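6-phosphofructokinase subunit beta (Saccharomyces cerevisiae, PDB 3O8O) catalyses the ATP-dependent phosphorylation of fructose 6-phosphate to fructose 1,6-bisphosphate, the first committing step of glycolysis, as the beta subunit of an allosteric, magnesium-dependent enzyme. Local coordinates at residues Gly17-Val22 with Gly70-Thr75; Thr161-Gly166 with Val296-Ile301; Thr304-Glu309 with Asn331-Lys336. One frame throughout, in Å; residues are numbered along the deposited sequence.

All three contacts lie in the N-terminal catalytic domain and follow one another along the chain, contact 1 closing before contact 2 opens and contact 2 before contact 3. Their centres are about 13 Å (1 and 2), 11 Å (2 and 3) and 17 Å (1 and 3) apart. Helix 297-316 is the common element: its first turn serves contact 2 and a later turn contact 3, while helix 18-32 of contact 1 packs on it through Ser20, near Arg300 and Thr304. Contact 2 also meets contact 3 at Tyr298 and Asn331. One helix thus connects the loop beside the fructose 6-phosphate site with an outer strand of the seven-stranded sheet.

Contact 1 of 3, residues Gly17-Val22 with Gly70-Thr75; sequences GMNSNV and GTNIGT
Asn19, in the first turn of helix 18-32, turns its carboxamide against the backbone of Gly70-Thr75. Its CG stands anti to its own carbonyl carbon (chi1 -78°), and the OD1 end accepts a hydrogen bond from Asn72 N at 2.8 Å. The bond is moderately straight, with 152° at the hydrogen, and the donor lies in the carboxamide plane on a lone pair of OD1. The other end of the group, ND2, donates to Glu68 O; it also comes close to Gly70 O, but the angle there is too poor for a bond. With backbone partners at both ends, the carboxamide has its rotation fixed. The side chain of Asn72 crosses that of Asn19 at about a right angle, the two amide planes 41° apart. Asn72 itself belongs to a type I turn from Thr71 to Gly74, closed by Gly74 N to Thr71 O at 3.1 Å. Thr71 N donates to another protein chain of the assembly.

On one flank, Met18 SD lies 3.4 Å from Thr71 OG1, which is hydrogen-bonded to Thr10 OG1. On another, Val22 CG2 touches Ile73 CD1 at 3.8 Å, the apolar part of the contact. The Met18 side chain is about 6 Å from Gly13, predicted to bind ATP. Helix 18-32 rests through Met18 and Val22 on strand 5-11 and through Ser20 on helix 297-316.

Contact 2 of 3, residues Thr161-Gly166 with Val296-Ile301; sequences TDATIG and VAYDRI
The Tyr298 ring meets Ala163 at its edge: Ala163 CB lies near the ring plane, 4.0 Å from Tyr298 CE2 and 4.1 Å from Tyr298 OH. CG of Tyr298 is anti to the backbone N (chi1 -177°), and the far end of the ring comes nearer to the loop 161-166 than its CB does. The second flat group, the carboxylate of Asp299, is met from above. Gly166 N donates to Asp299 OD1 at 2.8 Å in a nearly straight bond, 167° at the hydrogen, yet the donor stands 63° out of the carboxylate plane. The same nitrogen is 3.3 Å from Asp299 OD2, at an angle too poor for a bond. Asp299 OD2 is instead paired with Ser169 OG.

This geometry places a carboxylate over the start of helix 167-187, where Gly166 holds the N-cap position and Ser169 belongs to the first turn. The helix end would be expected to favour the negative charge, and the two partners grip one oxygen each. Gly166 has a positive phi, which suits its lack of a side chain.

Beyond the pair, Thr164 points away from helix 297-316 and bonds through OG1 to Ser153 O. Ser153 binds fructose 6-phosphate, so the loop backs onto the substrate site. The contact thus joins two helix beginnings: the loop after strand 146-151 leads into helix 167-187, and the first turn of helix 297-316 lies against it while also touching helix 537-558 of the C-terminal domain.

Contact 3 of 3, residues Thr304-Glu309 with Asn331-Lys336; sequences TLQGLE and NKIVRK
Glu309 and Ile333 join a helix to strand 333-337, an edge strand of the seven-stranded sheet within this chain, which pairs antiparallel with strand 324-328 as the second arm of a beta hairpin. The axes of the local segments 304-309 and 333-336 approach to 9.0 Å, and their N-to-C directions differ by 47°, so the helix runs obliquely over the strand.

Ile333 is the hydrophobic centre, covered by three helix residues, which meet its CG1, CD1 and CG2 carbons: Leu305 and Gln306 take the CG1-CD1 branch and Glu309 the CG2 methyl. Leu305 CB touches Ile333 CG1 at 4.0 Å, while Ile333 CG2 lies 4.0 Å from Glu309 CB and the CG of the same glutamate is close behind. The Ile333 CD1 end packs against the Gln306 side chain, mainly at CG, and the two side chains cross obliquely. Glu309 and Ile333 instead slide past each other in opposite directions.

Further along the strand, at Arg335, the contact becomes ionic. Glu309 CG is anti to the backbone N, and the chain then bends at chi2. Its OE1 receives both donors of a side-on grip by Arg335, from NE at 2.8 Å and from NH2 at 3.1 Å. The NE bond is the straighter, with 154° at the hydrogen. OE1 lies close to the guanidinium plane, but the carboxylate is turned 45° to it; both nitrogens reach OE1 from the same face, NE on the anti side and tilted out of plane, NH2 from above. OE1 takes both of these bonds, while OE2 has a weak bond with Asn312 ND2, and Arg335 NH1 forms a second salt bridge with Glu316.

Around this partly exposed contact, Gln306 and Glu309 also rest on Ile326 of strand 324-328, Leu305 packs on helix 750-760, and Thr304 faces helix 18-32.

Contact 1 of 3, residues Gly17-Val22 with Gly70-Thr75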
loop_
_atom_site.group_PDB
_atom_site.type_symbol
_atom_site.label_atom_id
_atom_site.label_comp_id
_atom_site.label_asym_id
_atom_site.label_seq_id
_atom_site.Cartn_x
_atom_site.Cartn_y
_atom_site.Cartn_z
ATOM N N GLY B 17 16.086 -28.193 26.636
ATOM C CA GLY B 17 14.818 -28.697 26.151
ATOM C C GLY B 17 13.980 -29.334 27.228
ATOM O O GLY B 17 12.823 -29.662 26.996
ATOM N N MET B 18 14.547 -29.527 28.413
ATOM C CA MET B 18 13.773 -30.125 29.487
ATOM C C MET B 18 12.629 -29.193 29.856
ATOM O O MET B 18 11.512 -29.650 30.119
ATOM C CB MET B 18 14.651 -30.395 30.705
ATOM C CG MET B 18 15.750 -31.392 30.423
ATOM S SD MET B 18 16.619 -31.996 31.886
ATOM C CE MET B 18 16.402 -33.712 31.664
ATOM N N ASN B 19 12.906 -27.887 29.861
ATOM C CA ASN B 19 11.891 -26.890 30.188
ATOM C C ASN B 19 10.734 -26.947 29.200
ATOM O O ASN B 19 9.580 -26.800 29.591
ATOM C CB ASN B 19 12.482 -25.493 30.176
ATOM C CG ASN B 19 13.273 -25.182 31.420
ATOM O OD1 ASN B 19 12.875 -25.553 32.515
ATOM N ND2 ASN B 19 14.388 -24.470 31.263
ATOM N N SER B 20 11.036 -27.145 27.922
ATOM C CA SER B 20 9.972 -27.251 26.945
ATOM C C SER B 20 9.194 -28.501 27.285
ATOM O O SER B 20 7.966 -28.528 27.126
ATOM C CB SER B 20 10.522 -27.361 25.529
ATOM O OG SER B 20 11.209 -26.179 25.186
ATOM N N ASN B 21 9.899 -29.529 27.768
ATOM C CA ASN B 21 9.259 -30.797 28.141
ATOM C C ASN B 21 8.340 -30.566 29.348
ATOM O O ASN B 21 7.139 -30.860 29.324
ATOM C CB ASN B 21 10.313 -31.873 28.467
ATOM C CG ASN B 21 9.747 -33.288 28.382
ATOM O OD1 ASN B 21 9.206 -33.683 27.343
ATOM N ND2 ASN B 21 9.864 -34.052 29.466
ATOM N N VAL B 22 8.907 -30.028 30.408
ATOM C CA VAL B 22 8.112 -29.748 31.577
ATOM C C VAL B 22 6.880 -28.931 31.169
ATOM O O VAL B 22 5.750 -29.280 31.494
ATOM C CB VAL B 22 8.944 -28.969 32.614
ATOM C CG1 VAL B 22 8.080 -28.477 33.732
ATOM C CG2 VAL B 22 10.008 -29.857 33.171
ATOM N N GLY B 70 18.439 -25.339 30.810
ATOM C CA GLY B 70 18.389 -26.209 31.973
ATOM C C GLY B 70 16.995 -26.644 32.381
ATOM O O GLY B 70 16.068 -26.685 31.570
ATOM N N THR B 71 16.864 -26.992 33.655
ATOM C CA THR B 71 15.597 -27.402 34.234
ATOM C C THR B 71 15.205 -26.354 35.236
ATOM O O THR B 71 15.939 -26.127 36.209
ATOM C CB THR B 71 15.682 -28.658 35.087
ATOM O OG1 THR B 71 16.244 -29.725 34.334
ATOM C CG2 THR B 71 14.301 -29.051 35.544
ATOM N N ASN B 72 14.051 -25.728 35.039
ATOM C CA ASN B 72 13.621 -24.748 36.012
ATOM C C ASN B 72 13.215 -25.447 37.319
ATOM O O ASN B 72 13.273 -24.844 38.397
ATOM C CB ASN B 72 12.494 -23.893 35.448
ATOM C CG ASN B 72 12.983 -22.933 34.389
ATOM O OD1 ASN B 72 14.181 -22.687 34.274
ATOM N ND2 ASN B 72 12.063 -22.378 33.614
ATOM N N ILE B 73 12.841 -26.722 37.242
ATOM C CA ILE B 73 12.473 -27.443 38.459
ATOM C C ILE B 73 13.697 -28.152 39.076
ATOM O O ILE B 73 13.594 -28.829 40.105
ATOM C CB ILE B 73 11.311 -28.445 38.192
ATOM C CG1 ILE B 73 11.791 -29.649 37.337
ATOM C CG2 ILE B 73 10.181 -27.690 37.519
ATOM C CD1 ILE B 73 10.684 -30.579 36.864
ATOM N N GLY B 74 14.857 -27.974 38.443
ATOM C CA GLY B 74 16.095 -28.563 38.940
ATOM C C GLY B 74 16.277 -30.074 38.847
ATOM O O GLY B 74 15.379 -30.818 38.421
ATOM N N THR B 75 17.464 -30.527 39.247
ATOM C CA THR B 75 17.804 -31.951 39.244
ATOM C C THR B 75 18.976 -32.111 40.188
ATOM O O THR B 75 19.951 -31.360 40.108
ATOM C CB THR B 75 18.205 -32.436 37.839
ATOM O OG1 THR B 75 18.712 -33.777 37.902
ATOM C CG2 THR B 75 19.257 -31.508 37.255
#

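Contact 2 of 3, residues Thr161-Gly166 with Val296-Ile301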
loop_
_atom_site.group_PDB
_atom_site.type_symbol
_atom_site.label_atom_id
_atom_site.label_comp_id
_atom_site.label_asym_id
_atom_site.label_seq_id
_atom_site.Cartn_x
_atom_site.Cartn_y
_atom_site.Cartn_z
ATOM N N THR B 161 15.591 -44.630 20.535
ATOM C CA THR B 161 15.179 -43.312 20.021
ATOM C C THR B 161 16.267 -42.682 19.139
ATOM O O THR B 161 17.462 -42.774 19.454
ATOM C CB THR B 161 14.873 -42.325 21.169
ATOM O OG1 THR B 161 14.259 -41.142 20.637
ATOM C CG2 THR B 161 16.156 -41.937 21.888
ATOM N N ASP B 162 15.862 -42.040 18.044
ATOM C CA ASP B 162 16.836 -41.425 17.152
ATOM C C ASP B 162 17.480 -40.170 17.741
ATOM O O ASP B 162 18.674 -39.898 17.525
ATOM C CB ASP B 162 16.178 -41.091 15.824
ATOM C CG ASP B 162 15.830 -42.326 15.036
ATOM O OD1 ASP B 162 16.664 -43.259 15.041
ATOM O OD2 ASP B 162 14.742 -42.364 14.411
ATOM N N ALA B 163 16.695 -39.409 18.501
ATOM C CA ALA B 163 17.205 -38.179 19.089
ATOM C C ALA B 163 16.797 -37.973 20.532
ATOM O O ALA B 163 15.621 -37.976 20.846
ATOM C CB ALA B 163 16.745 -36.995 18.261
ATOM N N THR B 164 17.766 -37.809 21.419
ATOM C CA THR B 164 17.422 -37.553 22.807
ATOM C C THR B 164 17.187 -36.056 22.891
ATOM O O THR B 164 17.800 -35.276 22.155
ATOM C CB THR B 164 18.558 -37.935 23.780
ATOM O OG1 THR B 164 19.813 -37.456 23.278
ATOM C CG2 THR B 164 18.605 -39.447 23.964
ATOM N N ILE B 165 16.293 -35.639 23.770
ATOM C CA ILE B 165 16.030 -34.218 23.888
ATOM C C ILE B 165 17.341 -33.569 24.312
ATOM O O ILE B 165 17.956 -34.000 25.278
ATOM C CB ILE B 165 14.945 -33.922 24.960
ATOM C CG1 ILE B 165 13.626 -34.582 24.567
ATOM C CG2 ILE B 165 14.735 -32.425 25.090
ATOM C CD1 ILE B 165 12.541 -34.437 25.614
ATOM N N GLY B 166 17.776 -32.549 23.580
ATOM C CA GLY B 166 19.008 -31.859 23.935
ATOM C C GLY B 166 20.204 -32.194 23.061
ATOM O O GLY B 166 21.183 -31.443 23.011
ATOM N N VAL B 296 17.381 -25.562 20.969
ATOM C CA VAL B 296 17.317 -25.296 19.544
ATOM C C VAL B 296 15.872 -25.618 19.127
ATOM O O VAL B 296 15.217 -26.427 19.773
ATOM C CB VAL B 296 18.338 -26.221 18.806
ATOM C CG1 VAL B 296 17.937 -26.438 17.323
ATOM C CG2 VAL B 296 19.729 -25.614 18.924
ATOM N N ALA B 297 15.386 -25.005 18.052
ATOM C CA ALA B 297 14.008 -25.228 17.617
ATOM C C ALA B 297 13.648 -26.700 17.576
ATOM O O ALA B 297 12.576 -27.088 18.044
ATOM C CB ALA B 297 13.742 -24.559 16.234
ATOM N N TYR B 298 14.532 -27.525 17.023
ATOM C CA TYR B 298 14.229 -28.941 16.953
ATOM C C TYR B 298 13.968 -29.488 18.359
ATOM O O TYR B 298 12.966 -30.163 18.591
ATOM C CB TYR B 298 15.376 -29.703 16.294
ATOM C CG TYR B 298 15.094 -31.178 16.117
ATOM C CD1 TYR B 298 14.305 -31.628 15.062
ATOM C CD2 TYR B 298 15.575 -32.125 17.038
ATOM C CE1 TYR B 298 13.991 -32.987 14.916
ATOM C CE2 TYR B 298 15.259 -33.499 16.903
ATOM C CZ TYR B 298 14.460 -33.919 15.836
ATOM O OH TYR B 298 14.082 -35.236 15.681
ATOM N N ASP B 299 14.846 -29.186 19.308
ATOM C CA ASP B 299 14.638 -29.694 20.654
ATOM C C ASP B 299 13.361 -29.172 21.269
ATOM O O ASP B 299 12.584 -29.948 21.814
ATOM C CB ASP B 299 15.825 -29.392 21.569
ATOM C CG ASP B 299 16.950 -30.398 21.403
ATOM O OD1 ASP B 299 16.677 -31.600 21.190
ATOM O OD2 ASP B 299 18.117 -29.985 21.493
ATOM N N ARG B 300 13.118 -27.873 21.190
ATOM C CA ARG B 300 11.879 -27.365 21.753
ATOM C C ARG B 300 10.705 -28.163 21.187
ATOM O O ARG B 300 9.930 -28.749 21.942
ATOM C CB ARG B 300 11.688 -25.891 21.422
ATOM C CG ARG B 300 12.699 -24.992 22.042
ATOM C CD ARG B 300 12.322 -23.546 21.846
ATOM N NE ARG B 300 13.490 -22.692 22.030
ATOM C CZ ARG B 300 13.450 -21.372 22.160
ATOM N NH1 ARG B 300 12.294 -20.719 22.131
ATOM N NH2 ARG B 300 14.576 -20.707 22.323
ATOM N N ILE B 301 10.591 -28.199 19.860
ATOM C CA ILE B 301 9.502 -28.905 19.199
ATOM C C ILE B 301 9.438 -30.386 19.551
ATOM O O ILE B 301 8.356 -30.963 19.707
ATOM C CB ILE B 301 9.600 -28.743 17.678
ATOM C CG1 ILE B 301 9.604 -27.249 17.340
ATOM C CG2 ILE B 301 8.410 -29.431 16.997
ATOM C CD1 ILE B 301 9.894 -26.919 15.875
#

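Contact 3 of 3, residues Thr304-Glu309 with Asn331-Lys336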
loop_
_atom_site.group_PDB
_atom_site.type_symbol
_atom_site.label_atom_id
_atom_site.label_comp_id
_atom_site.label_asym_id
_atom_site.label_seq_id
_atom_site.Cartn_x
_atom_site.Cartn_y
_atom_site.Cartn_z
ATOM N N THR B 304 8.374 -30.680 23.178
ATOM C CA THR B 304 7.004 -30.261 23.351
ATOM C C THR B 304 6.044 -31.366 22.957
ATOM O O THR B 304 5.062 -31.598 23.656
ATOM C CB THR B 304 6.694 -29.016 22.530
ATOM O OG1 THR B 304 7.452 -27.917 23.056
ATOM C CG2 THR B 304 5.192 -28.691 22.586
ATOM N N LEU B 305 6.315 -32.049 21.847
ATOM C CA LEU B 305 5.427 -33.129 21.416
ATOM C C LEU B 305 5.544 -34.372 22.292
ATOM O O LEU B 305 4.552 -35.008 22.617
ATOM C CB LEU B 305 5.710 -33.530 19.976
ATOM C CG LEU B 305 5.485 -32.479 18.901
ATOM C CD1 LEU B 305 5.793 -33.133 17.564
ATOM C CD2 LEU B 305 4.066 -31.963 18.921
ATOM N N GLN B 306 6.760 -34.730 22.663
ATOM C CA GLN B 306 6.954 -35.891 23.497
ATOM C C GLN B 306 6.262 -35.701 24.830
ATOM O O GLN B 306 5.566 -36.594 25.313
ATOM C CB GLN B 306 8.442 -36.150 23.686
ATOM C CG GLN B 306 9.070 -36.720 22.430
ATOM C CD GLN B 306 10.452 -37.242 22.669
ATOM O OE1 GLN B 306 11.029 -37.900 21.815
ATOM N NE2 GLN B 306 11.001 -36.952 23.835
ATOM N N GLY B 307 6.454 -34.536 25.428
ATOM C CA GLY B 307 5.798 -34.263 26.688
ATOM C C GLY B 307 4.302 -34.498 26.547
ATOM O O GLY B 307 3.701 -35.163 27.380
ATOM N N LEU B 308 3.695 -33.973 25.489
ATOM C CA LEU B 308 2.268 -34.153 25.304
ATOM C C LEU B 308 1.946 -35.626 25.321
ATOM O O LEU B 308 1.047 -36.058 26.041
ATOM C CB LEU B 308 1.810 -33.543 23.980
ATOM C CG LEU B 308 0.412 -33.957 23.507
ATOM C CD1 LEU B 308 -0.616 -33.843 24.668
ATOM C CD2 LEU B 308 0.032 -33.091 22.301
ATOM N N GLU B 309 2.688 -36.391 24.525
ATOM C CA GLU B 309 2.481 -37.827 24.431
ATOM C C GLU B 309 2.733 -38.499 25.778
ATOM O O GLU B 309 1.984 -39.390 26.182
ATOM C CB GLU B 309 3.398 -38.432 23.367
ATOM C CG GLU B 309 3.151 -39.912 23.118
ATOM C CD GLU B 309 1.750 -40.186 22.599
ATOM O OE1 GLU B 309 1.353 -41.371 22.520
ATOM O OE2 GLU B 309 1.044 -39.215 22.265
ATOM N N ASN B 331 11.450 -39.468 12.401
ATOM C CA ASN B 331 10.658 -38.290 12.748
ATOM C C ASN B 331 9.185 -38.626 12.945
ATOM O O ASN B 331 8.323 -38.108 12.223
ATOM C CB ASN B 331 10.758 -37.198 11.681
ATOM C CG ASN B 331 11.859 -36.208 11.965
ATOM O OD1 ASN B 331 12.266 -36.010 13.121
ATOM N ND2 ASN B 331 12.341 -35.561 10.912
ATOM N N LYS B 332 8.916 -39.512 13.904
ATOM C CA LYS B 332 7.562 -39.926 14.258
ATOM C C LYS B 332 7.607 -40.181 15.771
ATOM O O LYS B 332 8.426 -40.973 16.263
ATOM C CB LYS B 332 7.173 -41.192 13.494
ATOM N N ILE B 333 6.757 -39.474 16.512
ATOM C CA ILE B 333 6.726 -39.618 17.962
ATOM C C ILE B 333 6.115 -40.964 18.349
ATOM O O ILE B 333 4.968 -41.239 18.034
ATOM C CB ILE B 333 5.939 -38.442 18.617
ATOM C CG1 ILE B 333 6.772 -37.157 18.546
ATOM C CG2 ILE B 333 5.642 -38.740 20.080
ATOM C CD1 ILE B 333 8.100 -37.225 19.277
ATOM N N VAL B 334 6.881 -41.800 19.037
ATOM C CA VAL B 334 6.377 -43.116 19.410
ATOM C C VAL B 334 6.714 -43.594 20.821
ATOM O O VAL B 334 7.662 -43.108 21.460
ATOM C CB VAL B 334 6.891 -44.175 18.434
ATOM C CG1 VAL B 334 6.403 -43.855 17.035
ATOM C CG2 VAL B 334 8.418 -44.201 18.472
ATOM N N ARG B 335 5.928 -44.569 21.287
ATOM C CA ARG B 335 6.111 -45.154 22.610
ATOM C C ARG B 335 6.974 -46.401 22.498
ATOM O O ARG B 335 6.836 -47.175 21.557
ATOM C CB ARG B 335 4.757 -45.514 23.225
ATOM C CG ARG B 335 3.823 -44.326 23.392
ATOM C CD ARG B 335 2.588 -44.693 24.192
ATOM N NE ARG B 335 1.540 -43.678 24.095
ATOM C CZ ARG B 335 0.317 -43.811 24.603
ATOM N NH1 ARG B 335 -0.028 -44.921 25.252
ATOM N NH2 ARG B 335 -0.564 -42.827 24.474
ATOM N N LYS B 336 7.876 -46.572 23.453
ATOM C CA LYS B 336 8.771 -47.724 23.490
ATOM C C LYS B 336 8.791 -48.290 24.910
ATOM O O LYS B 336 8.557 -47.565 25.876
#